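Local coordinates for protein peptide methionine sulfoxide reductase msrA/msrB (Neisseria gonorrhoeae, PDB 2H30) that can use electrons from DsbD, through its N-terminal thioredoxin domain, to reduce downstream methionine sulfoxide reductases, at residues R29-Y34 with P104-N109; V134-K139 with L148-N153; A14-T19 with G111-N116. The protein carries 2 engineered substitutions. One frame throughout, in Å; residues are numbered along the deposited sequence.

Three contacts show how loops and short helices pack on the central sheet of a thioredoxin-type domain. Interactions 1 and 2 meet that sheet on opposite sides of the chain's centre, with their own centres about 20 Å apart and nearest atoms about 12 Å apart. Interaction 3 touches both. Asp108 OD2 of interaction 1 lies 2.8 Å from Ile113 N of interaction 3, a probable hydrogen bond where strand 105-107 leads on to helix 112-116. Val16 CG2 of interaction 3 packs 4.0 Å from Val134 CG2 of interaction 2. Along the chain, interaction 1 is nested within the loop that interaction 3 closes. The probable redox pair, Cys50 and Cys53, belongs to none of the contacts.

Interaction 1. Residues R29-Y34 with P104-N109; sequences RPASVY and PVVTDN
Tyr34 lays one face of its ring on Pro104, and the side-chain fit between segments 29-34 and 104-109 begins there. Pro104 CB stands 3.8 Å from the centroid of the Tyr34 ring and only 9° off its normal, a CH-pi contact made squarely over the middle of the face. The neighbouring methylene, Pro104 CG, reaches toward one side of the ring and meets Tyr34 CE1 at 3.7 Å. The proline ring is slanted across the phenol. With CG anti to its own carbonyl carbon (chi1 -66°), Tyr34 swings the ring off the 3-10 turn toward the strand. Val33 CG2 lies 3.5 Å above the plane on the other face, near the rim, and the phenol is thus held between a proline and a valine. At the far end of the ring, Tyr34 OH sits 3.3 Å above the guanidinium plane of Arg29, whose NH2 forms a salt bridge with Asp27.

A second, smaller point of contact is purely aliphatic. Ala31 CB faces the fork of Val106, closer to CG2, at 3.7 Å, than to CG1, at 4.1 Å. Met20 of helix 16-20 touches both residues, while Ile75 of strand 73-78 adjoins both Tyr34 and Pro104. A backbone bond from Tyr34 N to Ala31 O closes the 3-10 turn that presents both Ala31 and Tyr34.

The general lesson is of a loop folded against a sheet strand. Strand 105-107 runs parallel to 73-78 and antiparallel to 24-25, consistent with the additional helix and strand that many Redoxin-family members insert into the thioredoxin fold.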
ATOM      1  N   ARG A  29       6.354   9.229 -11.425  1.00 17.10           N
ATOM      2  CA  ARG A  29       7.697   8.733 -11.210  1.00 17.73           C
ATOM      3  C   ARG A  29       7.680   7.202 -11.150  1.00 17.06           C
ATOM      4  O   ARG A  29       6.647   6.583 -10.931  1.00 16.41           O
ATOM      5  CB  ARG A  29       8.339   9.371  -9.997  1.00 19.12           C
ATOM      6  CG  ARG A  29       8.153   8.644  -8.656  1.00 20.00           C
ATOM      7  CD  ARG A  29       8.887   9.466  -7.594  1.00 21.57           C
ATOM      8  NE  ARG A  29       8.134  10.712  -7.343  1.00 23.00           N
ATOM      9  CZ  ARG A  29       8.562  11.674  -6.539  1.00 25.29           C
ATOM     10  NH1 ARG A  29       9.728  11.530  -5.917  1.00 27.41           N
ATOM     11  NH2 ARG A  29       7.817  12.765  -6.336  1.00 26.19           N
ATOM     12  N   PRO A  30       8.832   6.549 -11.356  1.00 15.84           N
ATOM     13  CA  PRO A  30       8.878   5.086 -11.243  1.00 14.87           C
ATOM     14  C   PRO A  30       8.578   4.610  -9.817  1.00 15.44           C
ATOM     15  O   PRO A  30       9.170   5.118  -8.850  1.00 15.55           O
ATOM     16  CB  PRO A  30      10.320   4.745 -11.615  1.00 16.28           C
ATOM     17  CG  PRO A  30      10.744   5.919 -12.462  1.00 15.16           C
ATOM     18  CD  PRO A  30      10.133   7.103 -11.787  1.00 16.58           C
ATOM     19  N   ALA A  31       7.649   3.675  -9.697  1.00 16.14           N
ATOM     20  CA  ALA A  31       7.356   3.062  -8.357  1.00 14.83           C
ATOM     21  C   ALA A  31       8.619   2.434  -7.762  1.00 15.59           C
ATOM     22  O   ALA A  31       8.752   2.326  -6.524  1.00 16.30           O
ATOM     23  CB  ALA A  31       6.270   2.052  -8.461  1.00 14.52           C
ATOM     24  N   SER A  32       9.559   1.982  -8.625  1.00 15.20           N
ATOM     25  CA  SER A  32      10.690   1.240  -8.123  1.00 16.13           C
ATOM     26  C   SER A  32      11.540   2.076  -7.128  1.00 16.35           C
ATOM     27  O   SER A  32      12.287   1.490  -6.305  1.00 17.43           O
ATOM     28  CB  SER A  32      11.549   0.802  -9.321  1.00 16.56           C
ATOM     29  OG  SER A  32      12.077   1.937  -9.997  1.00 16.71           O
ATOM     30  N   VAL A  33      11.489   3.402  -7.199  1.00 14.24           N
ATOM     31  CA  VAL A  33      12.376   4.221  -6.333  1.00 15.89           C
ATOM     32  C   VAL A  33      12.069   3.982  -4.856  1.00 16.44           C
ATOM     33  O   VAL A  33      12.929   4.219  -3.993  1.00 18.30           O
ATOM     34  CB  VAL A  33      12.356   5.730  -6.686  1.00 16.79           C
ATOM     35  CG1 VAL A  33      12.702   5.960  -8.162  1.00 16.76           C
ATOM     36  CG2 VAL A  33      11.004   6.386  -6.379  1.00 17.48           C
ATOM     37  N   TYR A  34      10.832   3.566  -4.578  1.00 16.14           N
ATOM     38  CA  TYR A  34      10.391   3.397  -3.177  1.00 16.85           C
ATOM     39  C   TYR A  34      10.754   2.058  -2.600  1.00 18.36           C
ATOM     40  O   TYR A  34      10.637   1.888  -1.375  1.00 18.91           O
ATOM     41  CB  TYR A  34       8.870   3.573  -3.078  1.00 17.23           C
ATOM     42  CG  TYR A  34       8.500   4.997  -3.407  1.00 17.56           C
ATOM     43  CD1 TYR A  34       8.658   6.020  -2.464  1.00 17.54           C
ATOM     44  CD2 TYR A  34       8.013   5.346  -4.676  1.00 18.84           C
ATOM     45  CE1 TYR A  34       8.323   7.335  -2.770  1.00 20.04           C
ATOM     46  CE2 TYR A  34       7.679   6.675  -5.001  1.00 19.72           C
ATOM     47  CZ  TYR A  34       7.854   7.666  -4.033  1.00 20.36           C
ATOM     48  OH  TYR A  34       7.550   8.992  -4.344  1.00 22.22           O
ATOM     49  N   PRO A 104       3.504   7.618  -0.843  1.00 15.95           N
ATOM     50  CA  PRO A 104       3.644   6.995  -2.156  1.00 16.43           C
ATOM     51  C   PRO A 104       2.387   6.302  -2.626  1.00 14.91           C
ATOM     52  O   PRO A 104       1.782   5.545  -1.832  1.00 14.11           O
ATOM     53  CB  PRO A 104       4.791   5.987  -1.957  1.00 17.25           C
ATOM     54  CG  PRO A 104       5.432   6.388  -0.636  1.00 18.09           C
ATOM     55  CD  PRO A 104       4.318   6.975   0.198  1.00 16.84           C
ATOM     56  N   VAL A 105       1.937   6.657  -3.835  1.00 14.57           N
ATOM     57  CA  VAL A 105       0.779   6.021  -4.396  1.00 13.85           C
ATOM     58  C   VAL A 105       1.163   5.384  -5.720  1.00 14.82           C
ATOM     59  O   VAL A 105       1.226   6.106  -6.754  1.00 18.09           O
ATOM     60  CB  VAL A 105      -0.413   6.971  -4.582  1.00 15.48           C
ATOM     61  CG1 VAL A 105      -1.575   6.174  -5.172  1.00 15.76           C
ATOM     62  CG2 VAL A 105      -0.817   7.639  -3.214  1.00 14.28           C
ATOM     63  N   VAL A 106       1.328   4.070  -5.721  1.00 13.92           N
ATOM     64  CA  VAL A 106       1.591   3.365  -6.990  1.00 14.63           C
ATOM     65  C   VAL A 106       0.262   3.225  -7.700  1.00 15.44           C
ATOM     66  O   VAL A 106      -0.745   2.888  -7.093  1.00 16.04           O
ATOM     67  CB  VAL A 106       2.178   1.998  -6.690  1.00 15.51           C
ATOM     68  CG1 VAL A 106       2.280   1.096  -7.987  1.00 16.16           C
ATOM     69  CG2 VAL A 106       3.511   2.116  -6.008  1.00 16.66           C
ATOM     70  N   THR A 107       0.255   3.401  -9.023  1.00 15.17           N
ATOM     71  CA  THR A 107      -0.950   3.243  -9.809  1.00 16.70           C
ATOM     72  C   THR A 107      -0.803   1.959 -10.635  1.00 17.97           C
ATOM     73  O   THR A 107       0.059   1.890 -11.544  1.00 21.74           O
ATOM     74  CB  THR A 107      -1.241   4.489 -10.672  1.00 16.86           C
ATOM     75  OG1 THR A 107      -0.095   4.877 -11.461  1.00 21.01           O
ATOM     76  CG2 THR A 107      -1.645   5.635  -9.816  1.00 18.05           C
ATOM     77  N   ASP A 108      -1.608   0.969 -10.323  1.00 16.18           N
ATOM     78  CA  ASP A 108      -1.536  -0.356 -10.969  1.00 16.03           C
ATOM     79  C   ASP A 108      -2.740  -0.450 -11.891  1.00 15.63           C
ATOM     80  O   ASP A 108      -3.822  -0.830 -11.492  1.00 16.21           O
ATOM     81  CB  ASP A 108      -1.623  -1.428  -9.885  1.00 16.68           C
ATOM     82  CG  ASP A 108      -1.485  -2.842 -10.414  1.00 19.10           C
ATOM     83  OD1 ASP A 108      -1.606  -3.051 -11.659  1.00 20.69           O
ATOM     84  OD2 ASP A 108      -1.285  -3.742  -9.572  1.00 18.87           O
ATOM     85  N   ASN A 109      -2.517  -0.091 -13.178  1.00 17.24           N
ATOM     86  CA  ASN A 109      -3.641  -0.045 -14.103  1.00 18.55           C
ATOM     87  C   ASN A 109      -4.191  -1.449 -14.270  1.00 18.28           C
ATOM     88  O   ASN A 109      -3.408  -2.373 -14.645  1.00 20.16           O
ATOM     89  CB  ASN A 109      -3.129   0.537 -15.434  1.00 20.62           C
ATOM     90  CG  ASN A 109      -4.270   0.869 -16.417  1.00 24.39           C
ATOM     91  OD1 ASN A 109      -4.011   1.087 -17.613  1.00 33.41           O
ATOM     92  ND2 ASN A 109      -5.497   0.897 -15.949  1.00 25.37           N
TER

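Interaction 2. Residues V134-K139 with L148-N153; sequences VQRIVK and LALIRN
Leu150 brings its two methyl groups to two different residues of strand 134-139. Its CD2 lies 3.7 Å from Arg136 NH1 and 4.0 Å from Arg136 CG, touching the arginine near both ends of its bent chain, and its CD1 makes a looser apolar contact, 4.3 Å, with Val138 CG2. The leucine stands roughly perpendicular to the arginine chain. Arg136 owes its shape to a bend at chi2 (78°), which folds the chain back so that both CG and the guanidinium end come near the same leucine methyl.

The next layer fixes that guanidinium. Arg136 NH1 donates to the backbone oxygens of Pro154 and Ala156, in the chain just beyond helix 144-152, so the group that packs on the helix also grips the segment following it. Two hydrogen bonds to main-chain acceptors should restrain its rotation. At the helix's C-terminal end Asn153 N donates to Ala149 O at 2.8 Å, and Asn153 OD1 accepts from Asn155 N, a bond within the turn that leads to those carbonyls.

Farther out, the strand itself is shaped by a classic beta bulge: Gln135 and Arg136 both face Leu127 of strand 124-128. Gln135, with psi at -29°, supplies the kink, and both residues direct their side chains toward the helix side, where Gln135 also touches Pro154.

An edge strand and the helix that follows it thus meet through one leucine, set between a valine and an arginine side chain. Antiparallel strands 124-128 and 134-139 followed by helix 144-152 form the C-terminal beta-beta-alpha half of the thioredoxin fold.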
ATOM      1  N   VAL A 134       5.761 -12.718  -0.724  1.00 16.63           N
ATOM      2  CA  VAL A 134       4.598 -12.283   0.050  1.00 16.30           C
ATOM      3  C   VAL A 134       4.573 -13.046   1.365  1.00 15.23           C
ATOM      4  O   VAL A 134       4.561 -14.292   1.413  1.00 15.19           O
ATOM      5  CB  VAL A 134       3.308 -12.579  -0.691  1.00 16.16           C
ATOM      6  CG1 VAL A 134       2.084 -12.127   0.140  1.00 19.11           C
ATOM      7  CG2 VAL A 134       3.313 -11.789  -2.022  1.00 18.41           C
ATOM      8  N   GLN A 135       4.556 -12.300   2.486  1.00 14.60           N
ATOM      9  CA  GLN A 135       4.577 -12.901   3.827  1.00 14.70           C
ATOM     10  C   GLN A 135       3.256 -12.848   4.577  1.00 15.01           C
ATOM     11  O   GLN A 135       2.953 -13.722   5.388  1.00 17.92           O
ATOM     12  CB  GLN A 135       5.665 -12.272   4.678  1.00 14.54           C
ATOM     13  CG  GLN A 135       7.013 -12.548   4.022  1.00 18.36           C
ATOM     14  CD  GLN A 135       8.159 -11.994   4.761  1.00 22.96           C
ATOM     15  OE1 GLN A 135       8.060 -10.957   5.380  1.00 23.37           O
ATOM     16  NE2 GLN A 135       9.331 -12.620   4.558  1.00 24.60           N
ATOM     17  N   ARG A 136       2.440 -11.836   4.301  1.00 14.25           N
ATOM     18  CA  ARG A 136       1.208 -11.698   5.039  1.00 14.11           C
ATOM     19  C   ARG A 136       0.275 -10.808   4.230  1.00 12.98           C
ATOM     20  O   ARG A 136       0.722  -9.841   3.585  1.00 14.59           O
ATOM     21  CB  ARG A 136       1.493 -10.959   6.388  1.00 14.54           C
ATOM     22  CG  ARG A 136       0.336 -10.840   7.355  1.00 17.78           C
ATOM     23  CD  ARG A 136       0.135 -12.206   8.104  1.00 18.85           C
ATOM     24  NE  ARG A 136      -0.903 -12.098   9.110  1.00 22.46           N
ATOM     25  CZ  ARG A 136      -0.627 -11.888  10.393  1.00 20.83           C
ATOM     26  NH1 ARG A 136       0.644 -11.778  10.783  1.00 21.30           N
ATOM     27  NH2 ARG A 136      -1.633 -11.821  11.249  1.00 28.09           N
ATOM     28  N   ILE A 137      -1.002 -11.164   4.237  1.00 13.82           N
ATOM     29  CA  ILE A 137      -2.078 -10.285   3.695  1.00 15.07           C
ATOM     30  C   ILE A 137      -3.141 -10.137   4.771  1.00 13.42           C
ATOM     31  O   ILE A 137      -3.578 -11.109   5.421  1.00 16.05           O
ATOM     32  CB  ILE A 137      -2.751 -10.905   2.439  1.00 15.27           C
ATOM     33  CG1 ILE A 137      -1.717 -11.023   1.308  1.00 17.32           C
ATOM     34  CG2 ILE A 137      -3.892 -10.024   1.976  1.00 16.94           C
ATOM     35  CD1 ILE A 137      -2.139 -11.964   0.169  1.00 19.00           C
ATOM     36  N   VAL A 138      -3.509  -8.878   5.028  1.00 13.31           N
ATOM     37  CA  VAL A 138      -4.501  -8.561   6.029  1.00 14.23           C
ATOM     38  C   VAL A 138      -5.659  -7.871   5.352  1.00 13.88           C
ATOM     39  O   VAL A 138      -5.492  -6.838   4.716  1.00 14.33           O
ATOM     40  CB  VAL A 138      -3.886  -7.630   7.121  1.00 13.62           C
ATOM     41  CG1 VAL A 138      -4.954  -7.256   8.162  1.00 17.44           C
ATOM     42  CG2 VAL A 138      -2.675  -8.350   7.791  1.00 17.02           C
ATOM     43  N   LYS A 139      -6.879  -8.428   5.543  1.00 13.94           N
ATOM     44  CA  LYS A 139      -8.088  -7.761   5.035  1.00 15.24           C
ATOM     45  C   LYS A 139      -8.519  -6.709   6.052  1.00 14.81           C
ATOM     46  O   LYS A 139      -8.591  -6.999   7.258  1.00 16.79           O
ATOM     47  CB  LYS A 139      -9.213  -8.799   4.949  1.00 18.11           C
ATOM     48  CG  LYS A 139     -10.517  -8.328   4.439  1.00 26.00           C
ATOM     49  CD  LYS A 139     -11.441  -9.580   4.257  1.00 32.92           C
ATOM     50  CE  LYS A 139     -10.954 -10.437   3.066  1.00 33.80           C
ATOM     51  NZ  LYS A 139     -11.667 -11.755   2.835  1.00 37.42           N
ATOM     52  N   LEU A 148       3.211  -1.618  13.050  1.00 12.38           N
ATOM     53  CA  LEU A 148       4.573  -1.775  13.562  1.00 12.07           C
ATOM     54  C   LEU A 148       4.905  -3.218  13.907  1.00 12.29           C
ATOM     55  O   LEU A 148       6.060  -3.630  13.708  1.00 13.91           O
ATOM     56  CB  LEU A 148       4.713  -0.860  14.810  1.00 13.28           C
ATOM     57  CG  LEU A 148       4.785   0.635  14.482  1.00 13.32           C
ATOM     58  CD1 LEU A 148       4.640   1.387  15.793  1.00 15.39           C
ATOM     59  CD2 LEU A 148       6.104   1.052  13.771  1.00 14.34           C
ATOM     60  N   ALA A 149       3.918  -3.942  14.471  1.00 12.66           N
ATOM     61  CA  ALA A 149       4.109  -5.343  14.810  1.00 14.15           C
ATOM     62  C   ALA A 149       4.414  -6.135  13.530  1.00 15.15           C
ATOM     63  O   ALA A 149       5.387  -6.913  13.471  1.00 16.84           O
ATOM     64  CB  ALA A 149       2.867  -5.872  15.495  1.00 14.65           C
ATOM     65  N   LEU A 150       3.679  -5.816  12.455  1.00 14.37           N
ATOM     66  CA  LEU A 150       3.906  -6.570  11.188  1.00 16.15           C
ATOM     67  C   LEU A 150       5.282  -6.325  10.576  1.00 16.81           C
ATOM     68  O   LEU A 150       5.907  -7.230   9.991  1.00 17.54           O
ATOM     69  CB  LEU A 150       2.890  -6.155  10.119  1.00 17.64           C
ATOM     70  CG  LEU A 150       1.477  -6.677  10.206  1.00 21.41           C
ATOM     71  CD1 LEU A 150       0.759  -6.102   8.944  1.00 23.74           C
ATOM     72  CD2 LEU A 150       1.533  -8.204  10.086  1.00 25.60           C
ATOM     73  N   ILE A 151       5.806  -5.106  10.665  1.00 15.22           N
ATOM     74  CA  ILE A 151       7.112  -4.818  10.028  1.00 17.81           C
ATOM     75  C   ILE A 151       8.231  -5.448  10.836  1.00 20.89           C
ATOM     76  O   ILE A 151       9.301  -5.728  10.279  1.00 21.14           O
ATOM     77  CB  ILE A 151       7.400  -3.343   9.721  1.00 18.83           C
ATOM     78  CG1 ILE A 151       7.528  -2.505  10.986  1.00 19.74           C
ATOM     79  CG2 ILE A 151       6.303  -2.744   8.810  1.00 18.89           C
ATOM     80  CD1 ILE A 151       8.040  -1.048  10.669  1.00 18.77           C
ATOM     81  N   ARG A 152       7.960  -5.686  12.119  1.00 18.41           N
ATOM     82  CA  ARG A 152       8.906  -6.404  12.958  1.00 20.19           C
ATOM     83  C   ARG A 152       8.788  -7.909  12.771  1.00 20.36           C
ATOM     84  O   ARG A 152       9.837  -8.582  12.704  1.00 23.62           O
ATOM     85  CB  ARG A 152       8.731  -6.052  14.433  1.00 19.88           C
ATOM     86  CG  ARG A 152       9.887  -6.544  15.275  1.00 24.20           C
ATOM     87  CD  ARG A 152       9.555  -6.441  16.730  1.00 23.97           C
ATOM     88  NE  ARG A 152       8.568  -7.423  17.091  1.00 25.52           N
ATOM     89  CZ  ARG A 152       7.329  -7.180  17.484  1.00 25.44           C
ATOM     90  NH1 ARG A 152       6.875  -5.948  17.578  1.00 23.56           N
ATOM     91  NH2 ARG A 152       6.528  -8.188  17.770  1.00 29.12           N
ATOM     92  N   ASN A 153       7.570  -8.433  12.702  1.00 20.21           N
ATOM     93  CA  ASN A 153       7.383  -9.908  12.600  1.00 21.28           C
ATOM     94  C   ASN A 153       6.201 -10.157  11.681  1.00 21.55           C
ATOM     95  O   ASN A 153       5.069  -9.877  12.066  1.00 19.58           O
ATOM     96  CB  ASN A 153       7.105 -10.491  13.995  1.00 22.29           C
ATOM     97  CG  ASN A 153       6.701 -11.982  13.960  1.00 27.93           C
ATOM     98  OD1 ASN A 153       6.837 -12.641  12.955  1.00 25.78           O
ATOM     99  ND2 ASN A 153       6.149 -12.481  15.066  1.00 33.42           N
TER

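Interaction 3. Residues A14-T19 with G111-N116; sequences ATVPHT and GTIAQN
Asn116 and Thr19 share a water between the two short helices. The water donates to Asn116 OD1 at 2.7 Å, the shortest polar bond here, and has a weak link of 3.4 Å to Thr19 OG1. No direct hydrogen bond joins the segments; the water is at most a loose polar link between them.

Beside it the contact is aliphatic. Thr19 holds its CG2 anti to the backbone N, which aims the methyl across the gap while OG1 turns back toward the backbone of its own helix. There CG2 meets Ile113 CG1 at 3.8 Å and Thr112 CG2 at 4.0 Å. Thr19 and Ile113 lie alongside each other, pointing opposite ways, whereas Thr19 and Thr112 approach at a slant. Deeper in, the other branch of Ile113, CG2, reaches Val16 CG1 at 4.1 Å, and these two side chains are roughly perpendicular. Ile113 therefore spans one turn's worth of contacts on the partner helix.

Both helices are fixed at their first turns. Thr15 serves as N-cap of one, its OG1 accepting from His18 N at 3.1 Å with an N-H...O angle of 155°. Gly111, at a positive phi of 68°, occupies the same position in the other, where Asp108 OD1 takes the amide of Thr112 beside the OD2 bond to Ile113; the carboxylate's charge probably suits the positive end of the helix.

Beneath them lies the sheet: Val16 touches Ile43 and Ile128, and Ile113 touches Phe45 of strand 41-45 and also Met23 in the loop before strand 24-25. Both helices thereby rest on strand 41-45, with helix 16-20 reaching over to strand 124-128.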
ATOM      1  N   ALA A  14       6.266 -13.854 -11.263  1.00 36.39           N
ATOM      2  CA  ALA A  14       7.134 -12.675 -10.867  1.00 33.86           C
ATOM      3  C   ALA A  14       6.813 -12.285  -9.438  1.00 32.35           C
ATOM      4  O   ALA A  14       5.680 -12.453  -8.988  1.00 33.47           O
ATOM      5  CB  ALA A  14       6.886 -11.498 -11.763  1.00 35.10           C
ATOM      6  N   THR A  15       7.786 -11.705  -8.753  1.00 29.71           N
ATOM      7  CA  THR A  15       7.521 -11.237  -7.378  1.00 26.56           C
ATOM      8  C   THR A  15       6.755  -9.913  -7.445  1.00 24.57           C
ATOM      9  O   THR A  15       6.774  -9.203  -8.479  1.00 23.30           O
ATOM     10  CB  THR A  15       8.815 -10.941  -6.620  1.00 26.31           C
ATOM     11  OG1 THR A  15       9.570  -9.896  -7.283  1.00 25.34           O
ATOM     12  CG2 THR A  15       9.668 -12.225  -6.419  1.00 28.40           C
ATOM     13  N   VAL A  16       6.137  -9.533  -6.333  1.00 20.01           N
ATOM     14  CA  VAL A  16       5.495  -8.232  -6.294  1.00 19.77           C
ATOM     15  C   VAL A  16       6.425  -7.073  -6.645  1.00 19.66           C
ATOM     16  O   VAL A  16       6.056  -6.243  -7.461  1.00 18.54           O
ATOM     17  CB  VAL A  16       4.743  -7.979  -4.922  1.00 19.61           C
ATOM     18  CG1 VAL A  16       4.217  -6.582  -4.845  1.00 20.15           C
ATOM     19  CG2 VAL A  16       3.608  -8.968  -4.781  1.00 22.00           C
ATOM     20  N   PRO A  17       7.623  -6.982  -6.029  1.00 19.89           N
ATOM     21  CA  PRO A  17       8.508  -5.865  -6.452  1.00 21.71           C
ATOM     22  C   PRO A  17       8.884  -5.895  -7.927  1.00 21.42           C
ATOM     23  O   PRO A  17       8.995  -4.823  -8.534  1.00 21.95           O
ATOM     24  CB  PRO A  17       9.746  -5.985  -5.548  1.00 22.18           C
ATOM     25  CG  PRO A  17       9.349  -6.898  -4.415  1.00 21.96           C
ATOM     26  CD  PRO A  17       8.207  -7.766  -4.920  1.00 20.82           C
ATOM     27  N   HIS A  18       9.054  -7.085  -8.513  1.00 22.62           N
ATOM     28  CA  HIS A  18       9.385  -7.133  -9.935  1.00 24.52           C
ATOM     29  C   HIS A  18       8.226  -6.572 -10.744  1.00 23.76           C
ATOM     30  O   HIS A  18       8.414  -5.726 -11.631  1.00 25.95           O
ATOM     31  CB  HIS A  18       9.763  -8.551 -10.405  1.00 26.78           C
ATOM     32  CG  HIS A  18      10.235  -8.569 -11.826  1.00 30.47           C
ATOM     33  ND1 HIS A  18      11.470  -8.075 -12.204  1.00 36.17           N
ATOM     34  CD2 HIS A  18       9.605  -8.931 -12.969  1.00 36.90           C
ATOM     35  CE1 HIS A  18      11.592  -8.174 -13.519  1.00 39.00           C
ATOM     36  NE2 HIS A  18      10.477  -8.696 -14.004  1.00 37.80           N
ATOM     37  N   THR A  19       7.007  -6.973 -10.403  1.00 22.81           N
ATOM     38  CA  THR A  19       5.832  -6.481 -11.089  1.00 23.39           C
ATOM     39  C   THR A  19       5.680  -4.961 -10.926  1.00 22.56           C
ATOM     40  O   THR A  19       5.273  -4.235 -11.826  1.00 22.81           O
ATOM     41  CB  THR A  19       4.591  -7.196 -10.521  1.00 24.34           C
ATOM     42  OG1 THR A  19       4.718  -8.601 -10.768  1.00 28.19           O
ATOM     43  CG2 THR A  19       3.288  -6.668 -11.145  1.00 28.85           C
ATOM     44  N   GLY A 111      -5.187  -3.357 -11.823  1.00 16.41           N
ATOM     45  CA  GLY A 111      -5.111  -4.113 -10.566  1.00 16.62           C
ATOM     46  C   GLY A 111      -4.382  -5.459 -10.650  1.00 14.92           C
ATOM     47  O   GLY A 111      -4.825  -6.444 -10.044  1.00 16.13           O
ATOM     48  N   THR A 112      -3.255  -5.480 -11.371  1.00 16.80           N
ATOM     49  CA  THR A 112      -2.485  -6.729 -11.505  1.00 16.79           C
ATOM     50  C   THR A 112      -2.072  -7.320 -10.154  1.00 16.30           C
ATOM     51  O   THR A 112      -2.303  -8.495  -9.864  1.00 16.95           O
ATOM     52  CB  THR A 112      -1.237  -6.473 -12.307  1.00 17.71           C
ATOM     53  OG1 THR A 112      -1.684  -6.168 -13.649  1.00 24.19           O
ATOM     54  CG2 THR A 112      -0.386  -7.746 -12.362  1.00 21.18           C
ATOM     55  N   ILE A 113      -1.533  -6.469  -9.281  1.00 16.01           N
ATOM     56  CA  ILE A 113      -0.985  -7.011  -8.036  1.00 14.48           C
ATOM     57  C   ILE A 113      -2.145  -7.425  -7.127  1.00 13.86           C
ATOM     58  O   ILE A 113      -2.118  -8.503  -6.526  1.00 14.72           O
ATOM     59  CB  ILE A 113      -0.127  -5.976  -7.345  1.00 15.90           C
ATOM     60  CG1 ILE A 113       1.042  -5.604  -8.260  1.00 18.95           C
ATOM     61  CG2 ILE A 113       0.261  -6.475  -5.905  1.00 17.78           C
ATOM     62  CD1 ILE A 113       1.756  -4.436  -7.790  1.00 22.48           C
ATOM     63  N   ALA A 114      -3.195  -6.594  -7.055  1.00 14.33           N
ATOM     64  CA  ALA A 114      -4.333  -6.954  -6.248  1.00 14.01           C
ATOM     65  C   ALA A 114      -4.923  -8.309  -6.695  1.00 14.32           C
ATOM     66  O   ALA A 114      -5.269  -9.155  -5.890  1.00 15.22           O
ATOM     67  CB  ALA A 114      -5.398  -5.810  -6.292  1.00 15.67           C
ATOM     68  N   GLN A 115      -5.050  -8.495  -8.007  1.00 15.69           N
ATOM     69  CA  GLN A 115      -5.545  -9.777  -8.504  1.00 16.11           C
ATOM     70  C   GLN A 115      -4.596 -10.931  -8.142  1.00 16.37           C
ATOM     71  O   GLN A 115      -5.076 -11.979  -7.692  1.00 17.47           O
ATOM     72  CB  GLN A 115      -5.728  -9.705 -10.019  1.00 16.97           C
ATOM     73  CG  GLN A 115      -6.900  -8.821 -10.376  1.00 19.91           C
ATOM     74  CD  GLN A 115      -7.073  -8.781 -11.865  1.00 28.02           C
ATOM     75  OE1 GLN A 115      -7.283  -9.824 -12.482  1.00 32.74           O
ATOM     76  NE2 GLN A 115      -6.892  -7.624 -12.465  1.00 26.28           N
ATOM     77  N   ASN A 116      -3.286 -10.752  -8.318  1.00 16.68           N
ATOM     78  CA  ASN A 116      -2.297 -11.778  -7.931  1.00 18.33           C
ATOM     79  C   ASN A 116      -2.384 -12.144  -6.460  1.00 16.70           C
ATOM     80  O   ASN A 116      -2.150 -13.265  -6.075  1.00 16.92           O
ATOM     81  CB  ASN A 116      -0.866 -11.327  -8.251  1.00 19.21           C
ATOM     82  CG  ASN A 116      -0.589 -11.195  -9.734  1.00 22.42           C
ATOM     83  OD1 ASN A 116       0.407 -10.548 -10.121  1.00 26.77           O
ATOM     84  ND2 ASN A 116      -1.447 -11.761 -10.558  1.00 23.13           N
TER
HETATM   85  O   HOH W   1       2.329  -9.445  -8.547  1.00 33.13           O